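Local coordinates for uncharacterized protein Atu2452 (Agrobacterium tumefaciens, PDB 2R8B), which is of unknown function but, as a probable member of the dienelactone hydrolase family with an alpha/beta-hydrolase fold, may act as a serine hydrolase, at residues A62-L67 with Y138-V143; G73-F78 with S93-V98; N153-V158 with A169-P174; E161-F166 with K181-K186; R190-A195 with R241-A246. One frame throughout, in Å; residues are numbered along the deposited sequence.

Contact 1: residues A62-L67 with Y138-V143; sequences APLFVL and YQAGPV
Leu64 and Val143 meet as a parallel beta bridge at the point where strands 64-68 and 143-148 begin to run side by side, two neighbouring inner strands of the mixed sheet of an alpha/beta-hydrolase-like fold. Their side chains lie next to each other on the same face of the sheet, pointing the same way, with Leu64 CB 3.9 Å from Val143 CG1. Val143 carries CG1 anti to its carbonyl carbon (chi1 -54°), which turns this methyl toward the leucine. The other close neighbour of Leu64 is Ala140, whose CB comes within 3.8 Å of Leu64 CB from the turn before the strand. Ile131 of helix 117-138 touches both Leu64 and Val143, which are buried, and covers this side.

On the side of the turn, where Pro63, Ala140, Gly141 and Pro142 are partly exposed, the fit is looser. Pro142 CD lies 3.9 Å from Pro63 CA and 4.4 Å from Pro63 CG. Here the backbone does the holding. Helix 117-138 ends in a Schellman motif at Gln139, and the chain that follows runs alongside the start of segment 62-67, where Gly141 N donates to Ala62 O at 2.9 Å; the donor stands well above the plane of that carbonyl. Two residues on, Leu64 N gives its hydrogen to Pro142 O at 2.8 Å, nearly along the C=O axis of the proline. The same oxygen also takes a CA-H contact from Pro63, whose CA is 3.1 Å from Pro142 O.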
# COMPACT_ATOMS: atom_id res chain seq x y z
N ALA A 62 9.45 1.00 16.94
CA ALA A 62 9.19 -0.03 15.97
C ALA A 62 8.28 0.49 14.82
O ALA A 62 7.55 1.50 14.99
CB ALA A 62 8.58 -1.23 16.65
N PRO A 63 8.33 -0.19 13.66
CA PRO A 63 7.57 0.29 12.49
C PRO A 63 6.09 0.49 12.77
O PRO A 63 5.53 -0.15 13.67
CB PRO A 63 7.76 -0.82 11.46
CG PRO A 63 9.09 -1.47 11.86
CD PRO A 63 9.10 -1.42 13.36
N LEU A 64 5.51 1.42 12.02
CA LEU A 64 4.08 1.57 11.78
C LEU A 64 3.79 0.74 10.53
O LEU A 64 4.25 1.07 9.42
CB LEU A 64 3.74 3.03 11.46
CG LEU A 64 2.48 3.68 12.02
CD1 LEU A 64 1.79 4.40 10.92
CD2 LEU A 64 1.51 2.71 12.69
N PHE A 65 3.04 -0.34 10.68
CA PHE A 65 2.76 -1.16 9.54
C PHE A 65 1.32 -0.90 9.13
O PHE A 65 0.40 -1.28 9.85
CB PHE A 65 2.92 -2.62 9.88
CG PHE A 65 3.10 -3.49 8.70
CD1 PHE A 65 2.91 -3.00 7.43
CD2 PHE A 65 3.45 -4.80 8.85
CE1 PHE A 65 3.09 -3.82 6.33
CE2 PHE A 65 3.63 -5.63 7.76
CZ PHE A 65 3.45 -5.14 6.51
N VAL A 66 1.10 -0.24 8.00
CA VAL A 66 -0.26 -0.04 7.52
C VAL A 66 -0.53 -0.96 6.34
O VAL A 66 0.33 -1.12 5.48
CB VAL A 66 -0.57 1.46 7.26
CG1 VAL A 66 0.53 2.12 6.50
CG2 VAL A 66 -1.89 1.63 6.54
N LEU A 67 -1.69 -1.63 6.35
CA LEU A 67 -2.03 -2.63 5.34
C LEU A 67 -3.39 -2.34 4.80
O LEU A 67 -4.33 -2.12 5.56
CB LEU A 67 -2.04 -4.04 5.88
CG LEU A 67 -0.87 -4.56 6.73
CD1 LEU A 67 -1.22 -4.35 8.18
CD2 LEU A 67 -0.66 -6.03 6.43
N TYR A 138 1.11 6.30 18.50
CA TYR A 138 1.93 5.13 18.96
C TYR A 138 3.45 5.38 19.10
O TYR A 138 4.19 4.49 19.54
CB TYR A 138 1.72 3.92 18.05
CG TYR A 138 0.29 3.50 17.94
CD1 TYR A 138 -0.39 3.73 16.79
CD2 TYR A 138 -0.38 2.90 19.01
CE1 TYR A 138 -1.70 3.35 16.65
CE2 TYR A 138 -1.74 2.51 18.90
CZ TYR A 138 -2.38 2.76 17.69
OH TYR A 138 -3.68 2.41 17.45
N GLN A 139 3.90 6.56 18.68
CA GLN A 139 5.32 6.95 18.76
C GLN A 139 6.14 5.92 17.98
O GLN A 139 7.18 5.42 18.45
CB GLN A 139 5.76 7.03 20.23
CG GLN A 139 4.66 7.56 21.13
CD GLN A 139 5.12 7.72 22.58
OE1 GLN A 139 5.94 8.58 22.89
NE2 GLN A 139 4.59 6.90 23.46
N ALA A 140 5.61 5.58 16.81
CA ALA A 140 6.17 4.58 15.92
C ALA A 140 7.38 5.18 15.22
O ALA A 140 7.57 6.41 15.23
CB ALA A 140 5.11 4.14 14.88
N GLY A 141 8.18 4.31 14.61
CA GLY A 141 9.38 4.68 13.85
C GLY A 141 9.21 4.61 12.35
O GLY A 141 8.55 5.46 11.77
N PRO A 142 9.82 3.62 11.68
CA PRO A 142 9.66 3.53 10.21
C PRO A 142 8.20 3.36 9.79
O PRO A 142 7.44 2.72 10.52
CB PRO A 142 10.47 2.28 9.86
CG PRO A 142 11.50 2.20 10.97
CD PRO A 142 10.71 2.56 12.18
N VAL A 143 7.77 3.92 8.65
CA VAL A 143 6.44 3.52 8.16
C VAL A 143 6.56 2.56 7.02
O VAL A 143 7.33 2.75 6.06
CB VAL A 143 5.44 4.67 7.84
CG1 VAL A 143 5.26 5.61 9.01
CG2 VAL A 143 5.93 5.44 6.77

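Contact 2: residues G73-F78 with S93-V98; sequences GDENQF and SPVGDV
Two flat groups of Glu75, its side-chain carboxylate and its peptide carbonyl, meet segment 93-98. The carboxylate comes up beside Val95 with OE2 leading, 3.5 Å from Val95 CB and 3.8 Å from Val95 CG2. The carbonyl is approached by the hydroxyl of Ser93: OG donates to Glu75 O over 2.5 Å, a length uncertain at this resolution, tilted 21° from the carbonyl plane. Ser93 carries OG anti to its own backbone N (chi1 154°), and this swings the hydroxyl toward the first turn of the helix.

Between these two polar groups the contact is aliphatic. The Glu75 chain bends at chi2 (90°), which turns CD to the side of Val95; the two side chains lie side by side, pointing the same way. Glu75 CG sits 3.4 Å from Val95 CB, and Asp74 CB adds a looser touch on Val95 CG2 at 4.0 Å. The contact belongs to a beta-alpha-beta unit in which strand 64-68 leads through helix 75-85 to strand 90-94; it joins the start of that helix to the end of the second strand. Asp74 occupies the N-cap position, its OD2 accepting from Asn76 N in a capping bond, and the helix that follows is only weakly bonded in its first turn.

On the other side of the strand end, Pro94 packs against Met127 and Phe130 of helix 117-138, while the backbones of Ser93 and Val95 pair with Lys54 and Phe52.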
# COMPACT_ATOMS: atom_id res chain seq x y z
N GLY A 73 -12.52 -6.49 0.07
CA GLY A 73 -12.00 -6.94 1.37
C GLY A 73 -12.42 -6.02 2.50
O GLY A 73 -13.42 -5.30 2.38
N ASP A 74 -11.66 -6.04 3.60
CA ASP A 74 -11.88 -5.14 4.73
C ASP A 74 -10.70 -5.14 5.72
O ASP A 74 -9.59 -5.56 5.35
CB ASP A 74 -13.22 -5.45 5.44
CG ASP A 74 -13.13 -6.65 6.39
OD1 ASP A 74 -14.19 -7.24 6.70
OD2 ASP A 74 -12.02 -7.00 6.87
N GLU A 75 -10.94 -4.69 6.97
CA GLU A 75 -9.88 -4.51 7.97
C GLU A 75 -9.29 -5.82 8.49
O GLU A 75 -8.17 -5.83 9.02
CB GLU A 75 -10.35 -3.70 9.17
CG GLU A 75 -11.60 -2.94 8.93
CD GLU A 75 -12.81 -3.74 9.27
OE1 GLU A 75 -12.79 -4.43 10.32
OE2 GLU A 75 -13.78 -3.69 8.49
N ASN A 76 -10.02 -6.91 8.35
CA ASN A 76 -9.48 -8.21 8.76
C ASN A 76 -8.73 -8.99 7.70
O ASN A 76 -8.01 -9.93 8.07
CB ASN A 76 -10.53 -9.11 9.38
CG ASN A 76 -10.99 -8.60 10.69
OD1 ASN A 76 -10.20 -8.50 11.64
ND2 ASN A 76 -12.26 -8.24 10.76
N GLN A 77 -8.91 -8.64 6.42
CA GLN A 77 -8.12 -9.25 5.36
C GLN A 77 -6.67 -9.37 5.77
O GLN A 77 -6.15 -10.48 5.96
CB GLN A 77 -8.21 -8.48 4.04
CG GLN A 77 -9.32 -8.98 3.13
CD GLN A 77 -8.90 -9.01 1.66
OE1 GLN A 77 -8.14 -8.15 1.16
NE2 GLN A 77 -9.39 -10.02 0.96
N PHE A 78 -6.02 -8.21 5.95
CA PHE A 78 -4.58 -8.22 6.15
C PHE A 78 -4.00 -8.10 7.57
O PHE A 78 -2.78 -8.22 7.74
CB PHE A 78 -3.95 -7.21 5.21
CG PHE A 78 -3.89 -7.70 3.81
CD1 PHE A 78 -2.85 -8.50 3.38
CD2 PHE A 78 -4.91 -7.38 2.91
CE1 PHE A 78 -2.79 -8.95 2.07
CE2 PHE A 78 -4.87 -7.84 1.58
CZ PHE A 78 -3.81 -8.63 1.17
N SER A 93 -4.83 -1.36 10.32
CA SER A 93 -5.50 -1.91 9.14
C SER A 93 -6.93 -1.39 8.98
O SER A 93 -7.85 -1.85 9.66
CB SER A 93 -5.44 -3.44 9.16
OG SER A 93 -6.51 -3.99 8.45
N PRO A 94 -7.10 -0.40 8.09
CA PRO A 94 -8.37 0.28 7.88
C PRO A 94 -9.22 -0.41 6.83
O PRO A 94 -8.67 -1.06 5.90
CB PRO A 94 -7.94 1.65 7.35
CG PRO A 94 -6.54 1.44 6.80
CD PRO A 94 -6.05 0.11 7.19
N VAL A 95 -10.53 -0.25 6.98
CA VAL A 95 -11.48 -0.58 5.90
C VAL A 95 -11.64 0.69 5.07
O VAL A 95 -11.76 1.77 5.63
CB VAL A 95 -12.86 -1.04 6.46
CG1 VAL A 95 -13.49 0.06 7.35
CG2 VAL A 95 -13.80 -1.51 5.32
N GLY A 96 -11.62 0.56 3.74
CA GLY A 96 -11.83 1.72 2.86
C GLY A 96 -13.16 2.43 3.03
O GLY A 96 -14.13 1.88 3.55
N ASP A 97 -13.22 3.67 2.57
CA ASP A 97 -14.35 4.53 2.86
C ASP A 97 -15.29 4.71 1.70
O ASP A 97 -16.20 5.52 1.77
CB ASP A 97 -13.86 5.90 3.33
CG ASP A 97 -12.92 6.56 2.34
OD1 ASP A 97 -12.49 7.71 2.62
OD2 ASP A 97 -12.59 5.95 1.30
N VAL A 98 -15.06 3.97 0.62
CA VAL A 98 -15.98 3.99 -0.51
C VAL A 98 -16.64 2.61 -0.58
O VAL A 98 -15.97 1.60 -0.39
CB VAL A 98 -15.25 4.33 -1.84
CG1 VAL A 98 -16.25 4.58 -2.95
CG2 VAL A 98 -14.31 5.53 -1.66

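Contact 3: residues N153-V158 with A169-P174; sequences NILANV and AVLMHP. With SO4 (sulfate ion), chain C.
Leu155 holds CG anti to its backbone N (chi1 174°), whereas Leu171 holds CG anti to its carbonyl carbon (chi1 -52°); these settings place the two CG atoms between helix and strand, where the methyls meet. The chains cross obliquely, and CD2 of Leu155 lies 3.8 Å from CD2 of Leu171. CD2 of Leu155 also rests 3.9 Å from Val170 O. Next along the helix, Ala156 CB touches the other methyl of the same leucine, Leu171 CD1, at 4.2 Å.

The contact lies near the centre of the chain, inside the beta-alpha-beta crossover of strand 143-148, helix 150-161 and strand 168-172. Helix and strand segments run at 138° to each other, with their axes 8.6 Å apart. The helix begins within a GxSxG sequence (Gly147, Ser149, Gly151), consistent with the nucleophile elbow of an alpha/beta-hydrolase, and Leu155 touches that turn.

At the other end Asn153 splits its amide between two partners. OD1 lies 3.2 Å from Pro174 CA and accepts a hydrogen bond from Leu175 N. ND2 donates to O1 of a sulfate ion at 2.5 Å, an uncertain length at this resolution; the anion, probably from the crystallisation liquor, also binds Arg105 and Asn150.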
# COMPACT_ATOMS: atom_id res chain seq x y z
N ASN A 153 -2.81 0.54 -4.79
CA ASN A 153 -3.00 1.70 -5.67
C ASN A 153 -3.05 2.99 -4.88
O ASN A 153 -2.42 3.99 -5.28
CB ASN A 153 -4.21 1.51 -6.58
CG ASN A 153 -4.02 0.31 -7.52
OD1 ASN A 153 -2.90 -0.12 -7.77
ND2 ASN A 153 -5.11 -0.24 -8.01
N ILE A 154 -3.74 2.98 -3.74
CA ILE A 154 -3.79 4.17 -2.88
C ILE A 154 -2.40 4.35 -2.24
O ILE A 154 -1.89 5.47 -2.02
CB ILE A 154 -5.03 4.10 -1.90
CG1 ILE A 154 -5.49 5.47 -1.37
CG2 ILE A 154 -4.91 3.06 -0.82
CD1 ILE A 154 -4.58 6.20 -0.52
N LEU A 155 -1.74 3.22 -2.02
CA LEU A 155 -0.45 3.27 -1.37
C LEU A 155 0.58 3.79 -2.36
O LEU A 155 1.41 4.64 -2.02
CB LEU A 155 -0.11 1.89 -0.81
CG LEU A 155 1.26 1.65 -0.19
CD1 LEU A 155 1.56 2.66 0.96
CD2 LEU A 155 1.40 0.17 0.27
N ALA A 156 0.53 3.29 -3.60
CA ALA A 156 1.40 3.80 -4.63
C ALA A 156 1.24 5.31 -4.76
O ALA A 156 2.24 6.03 -4.75
CB ALA A 156 1.12 3.15 -5.85
N ASN A 157 0.01 5.84 -4.84
CA ASN A 157 -0.17 7.31 -4.98
C ASN A 157 0.42 8.08 -3.76
O ASN A 157 0.99 9.19 -3.92
CB ASN A 157 -1.63 7.69 -5.24
CG ASN A 157 -1.79 9.10 -5.85
OD1 ASN A 157 -1.25 9.40 -6.91
ND2 ASN A 157 -2.57 9.96 -5.19
N VAL A 158 0.34 7.49 -2.56
CA VAL A 158 1.01 8.13 -1.43
C VAL A 158 2.52 8.20 -1.65
O VAL A 158 3.11 9.27 -1.49
CB VAL A 158 0.74 7.47 -0.10
CG1 VAL A 158 1.49 8.26 0.95
CG2 VAL A 158 -0.77 7.44 0.24
N ALA A 169 7.60 -0.27 1.16
CA ALA A 169 6.25 -0.50 0.71
C ALA A 169 6.15 -1.77 -0.10
O ALA A 169 7.03 -2.05 -0.93
CB ALA A 169 5.75 0.69 -0.09
N VAL A 170 5.12 -2.58 0.12
CA VAL A 170 4.97 -3.64 -0.84
C VAL A 170 3.70 -3.46 -1.62
O VAL A 170 2.63 -3.25 -1.05
CB VAL A 170 5.24 -5.06 -0.28
CG1 VAL A 170 5.56 -5.04 1.20
CG2 VAL A 170 4.15 -6.03 -0.64
N LEU A 171 3.84 -3.45 -2.94
CA LEU A 171 2.68 -3.26 -3.80
C LEU A 171 2.27 -4.57 -4.44
O LEU A 171 2.99 -5.12 -5.26
CB LEU A 171 2.99 -2.21 -4.84
CG LEU A 171 3.53 -0.89 -4.28
CD1 LEU A 171 3.93 0.02 -5.41
CD2 LEU A 171 2.54 -0.18 -3.36
N MSE A 172 1.12 -5.09 -4.06
CA MSE A 172 0.71 -6.36 -4.64
C MSE A 172 -0.27 -6.14 -5.78
O MSE A 172 -1.40 -5.74 -5.57
CB MSE A 172 0.18 -7.26 -3.53
CG MSE A 172 1.25 -7.40 -2.48
SE MSE A 172 0.81 -8.71 -1.17
CE MSE A 172 1.73 -10.30 -1.89
N HIS A 173 0.20 -6.37 -7.00
CA HIS A 173 -0.62 -6.20 -8.15
C HIS A 173 -1.17 -4.77 -8.16
O HIS A 173 -2.36 -4.59 -8.05
CB HIS A 173 -1.76 -7.23 -8.14
CG HIS A 173 -1.28 -8.65 -8.21
ND1 HIS A 173 -1.32 -9.40 -9.36
CD2 HIS A 173 -0.73 -9.45 -7.26
CE1 HIS A 173 -0.82 -10.60 -9.13
NE2 HIS A 173 -0.45 -10.65 -7.86
N PRO A 174 -0.29 -3.76 -8.27
CA PRO A 174 -0.74 -2.40 -8.50
C PRO A 174 -1.21 -2.19 -9.92
O PRO A 174 -0.89 -3.00 -10.81
CB PRO A 174 0.53 -1.59 -8.32
CG PRO A 174 1.58 -2.52 -8.79
CD PRO A 174 1.18 -3.82 -8.18
S SO4 C . -8.48 -0.06 -8.42
O1 SO4 C . -7.47 0.64 -7.64
O2 SO4 C . -9.31 -0.83 -7.51
O3 SO4 C . -9.34 0.95 -9.05
O4 SO4 C . -7.90 -0.98 -9.42

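Contact 4: residues E161-F166 with K181-K186; sequences EQPELF and KISPAK
Glu161, whose carboxylate reaches toward Lys181, accepts through its main-chain O a hydrogen bond of 2.9 Å from Gln162 NE2. NE2 approaches from over the carbonyl plane, while the oxygen lies close to the amide plane of Gln162. Across the contact the charges meet less closely: Glu161 OE1 and Lys181 NZ form a long salt bridge of 4.0 Å, and it is the neighbouring carbon, Lys181 CE, that lies nearer to the oxygen. The glutamate chain bends at chi2 (-81°) and passes across the lysine at a slant.

Two loops on the surface are joined here, the one that follows helix 150-161 and leads into strand 168-172, and the one that leads from that strand to strand 190-196. Pro163 of the first loop rests on the second, with CB 3.6 Å from Pro184 O and CG 3.8 Å from Ser183 CB. Its own carbonyl O lies 3.5 Å from Ala185 CB.

Beyond the proline, Glu164 and Lys186 meet through their aliphatic parts, CG to CG at 3.8 Å. The lysine then runs past two backbone oxygens, with CD 3.6 Å from Glu164 O and CE 3.7 Å from Phe166 O, and NZ ends in a salt bridge with Asp167.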
# COMPACT_ATOMS: atom_id res chain seq x y z
N GLU A 161 2.92 11.15 -3.90
CA GLU A 161 2.54 12.52 -3.49
C GLU A 161 3.27 12.95 -2.22
O GLU A 161 3.50 14.15 -1.99
CB GLU A 161 1.04 12.62 -3.29
CG GLU A 161 0.23 12.27 -4.52
CD GLU A 161 0.14 13.43 -5.52
OE1 GLU A 161 0.24 13.22 -6.75
OE2 GLU A 161 -0.03 14.58 -5.06
N GLN A 162 3.64 11.97 -1.40
CA GLN A 162 4.39 12.22 -0.16
C GLN A 162 5.62 11.36 -0.25
O GLN A 162 5.75 10.36 0.48
CB GLN A 162 3.60 11.74 1.03
CG GLN A 162 2.13 12.04 0.95
CD GLN A 162 1.82 13.45 1.41
OE1 GLN A 162 1.19 13.64 2.44
NE2 GLN A 162 2.29 14.43 0.66
N PRO A 163 6.51 11.71 -1.19
CA PRO A 163 7.54 10.71 -1.46
C PRO A 163 8.39 10.40 -0.21
O PRO A 163 9.05 9.37 -0.14
CB PRO A 163 8.34 11.36 -2.62
CG PRO A 163 8.07 12.84 -2.49
CD PRO A 163 6.66 12.93 -2.00
N GLU A 164 8.32 11.26 0.81
CA GLU A 164 9.20 11.13 1.94
C GLU A 164 8.56 10.51 3.18
O GLU A 164 9.19 10.39 4.24
CB GLU A 164 9.91 12.46 2.23
CG GLU A 164 11.17 12.57 1.38
CD GLU A 164 12.13 13.73 1.75
OE1 GLU A 164 12.09 14.21 2.91
OE2 GLU A 164 12.97 14.13 0.88
N LEU A 165 7.31 10.08 3.06
CA LEU A 165 6.64 9.42 4.19
C LEU A 165 7.08 7.96 4.44
O LEU A 165 7.49 7.64 5.52
CB LEU A 165 5.13 9.58 4.10
CG LEU A 165 4.36 8.88 5.21
CD1 LEU A 165 4.67 9.50 6.56
CD2 LEU A 165 2.86 8.96 4.91
N PHE A 166 7.05 7.10 3.44
CA PHE A 166 7.35 5.69 3.61
C PHE A 166 8.79 5.28 3.52
O PHE A 166 9.54 5.76 2.67
CB PHE A 166 6.57 4.87 2.59
CG PHE A 166 5.17 4.58 3.01
CD1 PHE A 166 4.15 5.53 2.83
CD2 PHE A 166 4.85 3.36 3.63
CE1 PHE A 166 2.83 5.27 3.25
CE2 PHE A 166 3.54 3.11 4.06
CZ PHE A 166 2.53 4.07 3.87
N LYS A 181 4.29 12.41 -11.75
CA LYS A 181 5.33 13.42 -11.73
C LYS A 181 6.24 12.95 -10.61
O LYS A 181 5.76 12.38 -9.63
CB LYS A 181 4.80 14.87 -11.52
CG LYS A 181 3.38 14.99 -10.90
CD LYS A 181 3.21 14.38 -9.43
CE LYS A 181 1.86 13.61 -9.32
NZ LYS A 181 1.65 12.55 -10.38
N ILE A 182 7.54 13.16 -10.78
CA ILE A 182 8.53 12.48 -9.98
C ILE A 182 9.14 13.41 -8.96
O ILE A 182 9.75 14.41 -9.32
CB ILE A 182 9.65 11.84 -10.87
CG1 ILE A 182 9.04 10.84 -11.87
CG2 ILE A 182 10.76 11.20 -9.97
CD1 ILE A 182 8.13 9.74 -11.19
N SER A 183 8.99 13.08 -7.69
CA SER A 183 9.64 13.85 -6.69
C SER A 183 10.53 12.89 -5.90
O SER A 183 10.20 11.70 -5.79
CB SER A 183 8.60 14.53 -5.83
OG SER A 183 9.13 15.78 -5.44
N PRO A 184 11.69 13.37 -5.39
CA PRO A 184 12.61 12.42 -4.77
C PRO A 184 12.16 11.88 -3.40
O PRO A 184 11.66 12.65 -2.55
CB PRO A 184 13.90 13.23 -4.63
CG PRO A 184 13.47 14.64 -4.57
CD PRO A 184 12.22 14.75 -5.37
N ALA A 185 12.32 10.56 -3.22
CA ALA A 185 12.10 9.84 -1.95
C ALA A 185 13.38 9.82 -1.11
O ALA A 185 14.37 10.41 -1.48
CB ALA A 185 11.67 8.42 -2.22
N LYS A 186 13.35 9.09 0.01
CA LYS A 186 14.53 8.93 0.89
C LYS A 186 15.37 7.79 0.35
O LYS A 186 14.81 6.78 -0.05
CB LYS A 186 14.12 8.67 2.34
CG LYS A 186 13.19 9.74 2.97
CD LYS A 186 12.58 9.30 4.35
CE LYS A 186 12.08 7.84 4.32
NZ LYS A 186 11.87 7.34 5.67

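Contact 5: residues R190-A195 with R241-A246; sequences RVLITA and RGFLAA
Helix 234-244, the last of the chain, packs on one face of the central sheet, and this contact sets its C-terminal turn against the start of strand 190-196. Phe243 of the helix is held between Arg190 and Leu192, two strand residues on the same face of the sheet. Phe243 keeps CG anti to its backbone N (chi1 175°), directing the ring to the strand. Over the centre of one ring face stands Leu192 CB, 3.8 Å from the centroid, a CH-pi contact. Further out the leucine also touches the root of the phenylalanine, its CD2 lying 3.8 Å from Phe243 CB.

The opposite face of the ring carries the guanidinium of Arg190. The two groups are stacked with their planes 20° apart, and Arg190 CZ is 4.3 Å from the ring centroid, off-centre, so the cation-pi contact falls toward the rim. Phe243 CD1 and Arg190 NH2 approach to 3.5 Å. The arginine chain bends at chi3 (69°), which sets NE, and the guanidinium beyond it lies over the ring. At the edge of the ring, in its plane, lies the carbonyl carbon of Arg190, with CZ of Phe243 3.3 Å from Arg190 O.

In the plane of the guanidinium, at its edge, sits Phe243 O, which receives a weak hydrogen bond of 3.3 Å from Arg190 NH2; a similar one from NH1 is less certain. The arginine thus engages both the ring and the carbonyl of Phe243, and a positive charge placed near the C-terminal end of a helix would probably be favourable there.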
# COMPACT_ATOMS: atom_id res chain seq x y z
N ARG A 190 12.56 1.44 0.32
CA ARG A 190 12.64 0.17 -0.37
C ARG A 190 11.25 -0.16 -0.81
O ARG A 190 10.32 -0.17 0.04
CB ARG A 190 13.16 -0.91 0.55
CG ARG A 190 14.66 -0.80 0.74
CD ARG A 190 15.23 -1.79 1.72
NE ARG A 190 15.21 -3.19 1.28
CZ ARG A 190 14.56 -4.18 1.92
NH1 ARG A 190 13.82 -3.93 3.01
NH2 ARG A 190 14.62 -5.43 1.47
N VAL A 191 11.08 -0.44 -2.10
CA VAL A 191 9.83 -1.01 -2.53
C VAL A 191 9.85 -2.34 -3.28
O VAL A 191 10.74 -2.62 -4.11
CB VAL A 191 8.82 0.04 -3.15
CG1 VAL A 191 9.39 1.44 -3.18
CG2 VAL A 191 8.23 -0.42 -4.44
N LEU A 192 8.83 -3.15 -2.93
CA LEU A 192 8.58 -4.43 -3.58
C LEU A 192 7.30 -4.42 -4.39
O LEU A 192 6.22 -4.15 -3.86
CB LEU A 192 8.47 -5.53 -2.52
CG LEU A 192 8.07 -6.88 -3.10
CD1 LEU A 192 9.00 -7.28 -4.17
CD2 LEU A 192 8.06 -7.91 -2.04
N ILE A 193 7.39 -4.72 -5.68
CA ILE A 193 6.20 -4.92 -6.47
C ILE A 193 6.07 -6.40 -6.82
O ILE A 193 7.06 -7.03 -7.25
CB ILE A 193 6.22 -4.10 -7.73
CG1 ILE A 193 6.42 -2.62 -7.36
CG2 ILE A 193 4.89 -4.24 -8.44
CD1 ILE A 193 6.99 -1.72 -8.47
N THR A 194 4.89 -6.97 -6.60
CA THR A 194 4.63 -8.33 -6.99
C THR A 194 3.55 -8.26 -8.04
O THR A 194 2.58 -7.50 -7.92
CB THR A 194 4.10 -9.18 -5.81
OG1 THR A 194 2.75 -8.77 -5.51
CG2 THR A 194 4.96 -9.02 -4.51
N ALA A 195 3.67 -9.07 -9.07
CA ALA A 195 2.75 -8.91 -10.18
C ALA A 195 2.53 -10.17 -11.05
O ALA A 195 3.34 -11.10 -11.07
CB ALA A 195 3.18 -7.73 -11.02
N ARG A 241 7.96 -12.00 2.68
CA ARG A 241 8.65 -12.40 3.89
C ARG A 241 10.13 -12.09 3.85
O ARG A 241 10.66 -11.54 4.80
CB ARG A 241 8.43 -13.86 4.18
CG ARG A 241 7.35 -14.08 5.12
CD ARG A 241 7.56 -15.45 5.72
NE ARG A 241 7.50 -16.38 4.61
CZ ARG A 241 6.39 -16.98 4.22
NH1 ARG A 241 5.26 -16.80 4.91
NH2 ARG A 241 6.41 -17.78 3.14
N GLY A 242 10.80 -12.48 2.77
CA GLY A 242 12.20 -12.10 2.57
C GLY A 242 12.40 -10.58 2.56
O GLY A 242 13.39 -10.09 3.13
N PHE A 243 11.47 -9.82 1.97
CA PHE A 243 11.63 -8.37 1.83
C PHE A 243 11.54 -7.64 3.17
O PHE A 243 12.44 -6.89 3.52
CB PHE A 243 10.62 -7.83 0.80
CG PHE A 243 10.62 -6.32 0.66
CD1 PHE A 243 11.51 -5.68 -0.19
CD2 PHE A 243 9.69 -5.54 1.38
CE1 PHE A 243 11.49 -4.28 -0.33
CE2 PHE A 243 9.63 -4.12 1.25
CZ PHE A 243 10.55 -3.48 0.42
N LEU A 244 10.50 -7.90 3.95
CA LEU A 244 10.31 -7.24 5.24
C LEU A 244 11.15 -7.77 6.36
O LEU A 244 11.09 -7.24 7.48
CB LEU A 244 8.86 -7.34 5.67
CG LEU A 244 7.82 -6.70 4.75
CD1 LEU A 244 6.49 -7.21 5.19
CD2 LEU A 244 7.84 -5.17 4.72
N ALA A 245 11.92 -8.83 6.11
CA ALA A 245 12.77 -9.42 7.17
C ALA A 245 13.83 -8.42 7.60
O ALA A 245 14.29 -8.47 8.71
CB ALA A 245 13.40 -10.75 6.74
N ALA A 246 14.19 -7.49 6.74
CA ALA A 246 15.15 -6.43 7.07
C ALA A 246 14.63 -5.51 8.15
O ALA A 246 15.40 -4.78 8.74
CB ALA A 246 15.52 -5.60 5.82

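How the contacts relate
From the N terminus, contact 1 opens first, at the start of strand 64-68, and closes after helix 117-138; contact 2 opens and closes within that loop, joining the beginning of helix 75-85 to the end of strand 90-94, next to strand 64-68 in the sheet. Contacts 3 and 4 follow and cross, their segments alternating along the chain: one fixes helix 150-161 on strand 168-172, the other links the loops flanking that strand, and Phe166 of contact 4 touches Leu155 of contact 3. Contact 5 comes last, bringing the C-terminal helix back to strand 190-196, which lies beside strand 168-172, probably bonded to it through Leu171 N and Leu192 O.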